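Local coordinates for protein oxygenase-reductase (Streptomyces fradiae, PDB 4OSP) that reduces the C-6 ketone of angucyclinones in urdamycin biosynthesis, using NADPH, through the C-terminal short-chain dehydrogenase/reductase domain described here, at residues S24-G29 with R51-E56; A31-L36 with V43-S48. All coordinates share one frame; numbering follows the deposited sequence.

Both contacts lie in the amino-terminal part of the Rossmann fold, their centres about 7 Å apart, and both use helix 27-38. Along the chain the order is glycine-rich loop, helix 27-38, strand 42-47 and helix 51-63, so that the segments of contact 2 fall between those of contact 1 in the sequence. Contact 2 packs the helix on the strand that follows it, while contact 1 joins the turn before that helix to the next helix. They meet at the end of the strand, where Ser-24 N lies 2.6 Å from His-46 O, probably as a hydrogen bond. Their segments hold residues of the NADP(+) site: Ser-25, Arg-26 and Ile-28 in 24-29, and Ser-48 at the end of 43-48.

Contact 1: S24-G29 with R51-E56; sequences SSRGIG and REAADE
This is a small, largely buried packing contact between the glycine-rich dinucleotide-binding turn of the Rossmann fold and the first turns of helix 51-63. Residues 24-29 belong to the TGxxxGxG motif of short-chain dehydrogenases/reductases. Ser-25 and Arg-26, at its variable positions, meet Ala-53 and Ala-54, and no hydrogen bond crosses between the segments. The backbones come close, with Ser-25 CA 4.6 Å from Ala-54 CA, an approach that the small side chains allow. Ser-25 lays its CB, rather than its hydroxyl, against the helix: CB is 3.8 Å from Ala-53 CB and equally near Ala-54 N.

Helix 51-63 thus packs against a turn whose Ser-25 and Arg-26 belong to the NADP(+) site. The side chain of Arg-26 does not set out toward the helix, but the bend at chi2 (-87°) swings its guanidinium over to Ala-53. Glu-56, one turn beyond Ala-53, brings OE1 to 4.6 Å from Arg-26 NH1, too far for a salt bridge, although the opposite charges may still attract. The guanidinium lies with one face over the Ala-53 methyl, NH2 standing 3.9 Å from CB.

Contact 2: A31-L36 with V43-S48; sequences ATAIRL and VAVHCS
Val-43 carries this contact, with both of its methyl groups turned onto helix 27-38 at Ala-33 and Leu-36. The helix segment 31-36 and strand 43-47 run almost antiparallel, at 169°, with their axes 9.0 Å apart at closest approach. That is a fairly close approach, consistent with an alanine, Ala-33, whose methyl points toward the strand.

Val-43 straddles the helix surface with its two branches. CG1, anti to the backbone N (chi1 -178°), lies alongside the CA-CB bond of Ala-33, against the flank of its methyl, with CG1 3.8 Å from CB. CG2 takes the other side, 3.8 Å from the carbonyl oxygen of Ala-33 and 4.1 Å from Leu-36 CB, one turn further along the helix. Leu-36 therefore touches this strand with the root of its side chain, and its side chain also packs on Ala-19 and Val-21 of strand 18-21. Two residues along from Val-43, on the same face of the strand, Val-45 adds a looser touch, its CG2 lying 4.3 Å from Ala-33 CB.

All four touching residues are buried, and the interaction between the segments is apolar. On the other side of the helix, Arg-35 forms salt bridges with Glu-39 and Asp-236 of its own chain and with Asp-245 of the second subunit, so this same helix also takes part in the assembly. The strand itself is held in the sheet by backbone hydrogen bonds from Ala-44 to strand 18-21 and from Val-43 and Val-45 to strand 67-72. Helix 27-38 thus connects parallel strands 18-21 and 42-47 and runs back along one face of the sheet, the first beta-alpha-beta crossover of a Rossmann fold.

Contact 1: S24-G29 with R51-E56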
loop_
_atom_site.group_PDB
_atom_site.type_symbol
_atom_site.label_atom_id
_atom_site.label_comp_id
_atom_site.label_asym_id
_atom_site.label_seq_id
_atom_site.Cartn_x
_atom_site.Cartn_y
_atom_site.Cartn_z
ATOM N N SER B 24 -11.618 26.027 8.534
ATOM C CA SER B 24 -11.389 25.801 9.944
ATOM C C SER B 24 -12.570 26.271 10.830
ATOM O O SER B 24 -12.452 26.344 12.069
ATOM C CB SER B 24 -10.124 26.558 10.328
ATOM O OG SER B 24 -9.561 26.024 11.489
ATOM N N SER B 25 -13.694 26.600 10.202
ATOM C CA SER B 25 -14.814 27.162 10.939
ATOM C C SER B 25 -15.826 26.086 11.377
ATOM O O SER B 25 -16.705 26.353 12.203
ATOM C CB SER B 25 -15.491 28.269 10.120
ATOM O OG SER B 25 -16.100 27.748 8.946
ATOM N N ARG B 26 -15.656 24.868 10.850
ATOM C CA ARG B 26 -16.628 23.774 10.986
ATOM C C ARG B 26 -15.933 22.410 11.087
ATOM O O ARG B 26 -14.827 22.227 10.549
ATOM C CB ARG B 26 -17.552 23.741 9.758
ATOM C CG ARG B 26 -18.607 24.832 9.706
ATOM C CD ARG B 26 -19.871 24.437 10.459
ATOM N NE ARG B 26 -20.836 25.537 10.516
ATOM C CZ ARG B 26 -20.885 26.454 11.483
ATOM N NH1 ARG B 26 -20.024 26.413 12.499
ATOM N NH2 ARG B 26 -21.799 27.416 11.436
ATOM N N GLY B 27 -16.593 21.460 11.759
ATOM C CA GLY B 27 -16.245 20.029 11.675
ATOM C C GLY B 27 -14.811 19.685 12.037
ATOM O O GLY B 27 -14.273 20.193 13.027
ATOM N N ILE B 28 -14.186 18.829 11.225
ATOM C CA ILE B 28 -12.789 18.399 11.448
ATOM C C ILE B 28 -11.814 19.581 11.551
ATOM O O ILE B 28 -10.981 19.627 12.461
ATOM C CB ILE B 28 -12.314 17.394 10.361
ATOM C CG1 ILE B 28 -12.983 16.026 10.564
ATOM C CG2 ILE B 28 -10.793 17.249 10.372
ATOM C CD1 ILE B 28 -13.024 15.161 9.313
ATOM N N GLY B 29 -11.927 20.540 10.636
ATOM C CA GLY B 29 -11.090 21.742 10.686
ATOM C C GLY B 29 -11.200 22.438 12.029
ATOM O O GLY B 29 -10.186 22.694 12.709
ATOM N N ARG B 51 -17.602 34.679 8.034
ATOM C CA ARG B 51 -16.758 35.349 9.033
ATOM C C ARG B 51 -17.197 35.061 10.476
ATOM O O ARG B 51 -16.359 34.957 11.374
ATOM C CB ARG B 51 -16.716 36.865 8.771
ATOM C CG ARG B 51 -16.043 37.710 9.856
ATOM C CD ARG B 51 -14.527 37.513 9.903
ATOM N NE ARG B 51 -13.824 38.224 8.828
ATOM C CZ ARG B 51 -12.498 38.248 8.672
ATOM N NH1 ARG B 51 -11.705 37.602 9.521
ATOM N NH2 ARG B 51 -11.963 38.915 7.658
ATOM N N GLU B 52 -18.505 34.928 10.686
ATOM C CA GLU B 52 -19.058 34.683 12.021
ATOM C C GLU B 52 -18.635 33.332 12.585
ATOM O O GLU B 52 -18.189 33.243 13.736
ATOM C CB GLU B 52 -20.591 34.785 12.009
ATOM C CG GLU B 52 -21.131 36.195 12.201
ATOM C CD GLU B 52 -21.065 37.035 10.937
ATOM O OE1 GLU B 52 -21.094 36.459 9.821
ATOM O OE2 GLU B 52 -20.991 38.277 11.058
ATOM N N ALA B 53 -18.790 32.280 11.778
ATOM C CA ALA B 53 -18.429 30.931 12.206
ATOM C C ALA B 53 -16.944 30.843 12.539
ATOM O O ALA B 53 -16.550 30.123 13.468
ATOM C CB ALA B 53 -18.795 29.916 11.143
ATOM N N ALA B 54 -16.125 31.584 11.792
ATOM C CA ALA B 54 -14.690 31.608 12.043
ATOM C C ALA B 54 -14.385 32.302 13.373
ATOM O O ALA B 54 -13.537 31.844 14.147
ATOM C CB ALA B 54 -13.958 32.282 10.897
ATOM N N ASP B 55 -15.089 33.402 13.632
ATOM C CA ASP B 55 -14.962 34.130 14.893
ATOM C C ASP B 55 -15.456 33.323 16.091
ATOM O O ASP B 55 -14.983 33.510 17.210
ATOM C CB ASP B 55 -15.678 35.485 14.807
ATOM C CG ASP B 55 -14.976 36.446 13.870
ATOM O OD1 ASP B 55 -13.734 36.372 13.765
ATOM O OD2 ASP B 55 -15.659 37.272 13.228
ATOM N N GLU B 56 -16.384 32.407 15.848
ATOM C CA GLU B 56 -16.865 31.508 16.897
ATOM C C GLU B 56 -15.780 30.513 17.363
ATOM O O GLU B 56 -15.609 30.284 18.576
ATOM C CB GLU B 56 -18.109 30.767 16.426
ATOM C CG GLU B 56 -19.030 30.326 17.555
ATOM C CD GLU B 56 -20.358 29.751 17.053
ATOM O OE1 GLU B 56 -20.487 29.485 15.827
ATOM O OE2 GLU B 56 -21.277 29.568 17.890
#

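Contact 2: A31-L36 with V43-S48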
loop_
_atom_site.group_PDB
_atom_site.type_symbol
_atom_site.label_atom_id
_atom_site.label_comp_id
_atom_site.label_asym_id
_atom_site.label_seq_id
_atom_site.Cartn_x
_atom_site.Cartn_y
_atom_site.Cartn_z
ATOM N N ALA B 31 -12.266 21.392 15.011
ATOM C CA ALA B 31 -11.710 20.639 16.143
ATOM C C ALA B 31 -10.181 20.613 16.115
ATOM O O ALA B 31 -9.522 20.640 17.178
ATOM C CB ALA B 31 -12.267 19.227 16.169
ATOM N N THR B 32 -9.618 20.557 14.906
ATOM C CA THR B 32 -8.170 20.588 14.736
ATOM C C THR B 32 -7.601 21.906 15.239
ATOM O O THR B 32 -6.640 21.914 16.034
ATOM C CB THR B 32 -7.756 20.366 13.265
ATOM O OG1 THR B 32 -8.217 19.080 12.828
ATOM C CG2 THR B 32 -6.240 20.430 13.125
ATOM N N ALA B 33 -8.204 23.015 14.794
ATOM C CA ALA B 33 -7.800 24.338 15.266
ATOM C C ALA B 33 -7.877 24.416 16.798
ATOM O O ALA B 33 -6.948 24.910 17.458
ATOM C CB ALA B 33 -8.642 25.434 14.612
ATOM N N ILE B 34 -8.962 23.893 17.361
ATOM C CA ILE B 34 -9.136 23.870 18.816
ATOM C C ILE B 34 -8.043 23.062 19.545
ATOM O O ILE B 34 -7.463 23.536 20.535
ATOM C CB ILE B 34 -10.563 23.395 19.203
ATOM C CG1 ILE B 34 -11.592 24.482 18.847
ATOM C CG2 ILE B 34 -10.641 23.017 20.683
ATOM C CD1 ILE B 34 -13.040 24.010 18.829
ATOM N N ARG B 35 -7.743 21.861 19.054
ATOM C CA ARG B 35 -6.754 21.014 19.729
ATOM C C ARG B 35 -5.334 21.606 19.662
ATOM O O ARG B 35 -4.593 21.571 20.652
ATOM C CB ARG B 35 -6.792 19.558 19.206
ATOM C CG ARG B 35 -5.767 18.623 19.856
ATOM C CD ARG B 35 -6.021 18.449 21.348
ATOM N NE ARG B 35 -4.867 17.907 22.078
ATOM C CZ ARG B 35 -4.732 16.626 22.416
ATOM N NH1 ARG B 35 -5.669 15.743 22.081
ATOM N NH2 ARG B 35 -3.668 16.222 23.091
ATOM N N LEU B 36 -4.968 22.151 18.501
ATOM C CA LEU B 36 -3.681 22.836 18.345
ATOM C C LEU B 36 -3.523 23.999 19.327
ATOM O O LEU B 36 -2.520 24.083 20.038
ATOM C CB LEU B 36 -3.479 23.308 16.897
ATOM C CG LEU B 36 -3.348 22.202 15.844
ATOM C CD1 LEU B 36 -3.253 22.792 14.440
ATOM C CD2 LEU B 36 -2.176 21.272 16.126
ATOM N N VAL B 43 -3.254 30.053 16.393
ATOM C CA VAL B 43 -3.893 29.434 15.239
ATOM C C VAL B 43 -4.646 30.442 14.391
ATOM O O VAL B 43 -5.428 31.249 14.905
ATOM C CB VAL B 43 -4.877 28.313 15.661
ATOM C CG1 VAL B 43 -5.497 27.646 14.439
ATOM C CG2 VAL B 43 -4.183 27.285 16.551
ATOM N N ALA B 44 -4.399 30.390 13.085
ATOM C CA ALA B 44 -5.191 31.133 12.129
ATOM C C ALA B 44 -6.343 30.262 11.660
ATOM O O ALA B 44 -6.140 29.236 11.019
ATOM C CB ALA B 44 -4.330 31.580 10.956
ATOM N N VAL B 45 -7.553 30.656 12.031
ATOM C CA VAL B 45 -8.748 29.948 11.624
ATOM C C VAL B 45 -9.171 30.535 10.300
ATOM O O VAL B 45 -9.516 31.712 10.225
ATOM C CB VAL B 45 -9.886 30.125 12.656
ATOM C CG1 VAL B 45 -11.178 29.469 12.176
ATOM C CG2 VAL B 45 -9.466 29.570 14.009
ATOM N N HIS B 46 -9.111 29.724 9.251
ATOM C CA HIS B 46 -9.528 30.153 7.928
ATOM C C HIS B 46 -10.908 29.653 7.608
ATOM O O HIS B 46 -11.287 28.569 8.031
ATOM C CB HIS B 46 -8.561 29.646 6.854
ATOM C CG HIS B 46 -9.124 29.696 5.465
ATOM N ND1 HIS B 46 -9.825 28.646 4.907
ATOM C CD2 HIS B 46 -9.110 30.677 4.533
ATOM C CE1 HIS B 46 -10.208 28.975 3.688
ATOM N NE2 HIS B 46 -9.780 30.199 3.433
ATOM N N CYS B 47 -11.650 30.448 6.843
ATOM C CA CYS B 47 -12.880 30.001 6.195
ATOM C C CYS B 47 -13.041 30.738 4.876
ATOM O O CYS B 47 -12.478 31.821 4.688
ATOM C CB CYS B 47 -14.107 30.246 7.086
ATOM S SG CYS B 47 -15.637 29.471 6.478
ATOM N N SER B 48 -13.812 30.149 3.970
ATOM C CA SER B 48 -14.010 30.721 2.647
ATOM C C SER B 48 -14.904 31.970 2.610
ATOM O O SER B 48 -14.601 32.908 1.880
ATOM C CB SER B 48 -14.503 29.659 1.664
ATOM O OG SER B 48 -13.407 28.907 1.152
#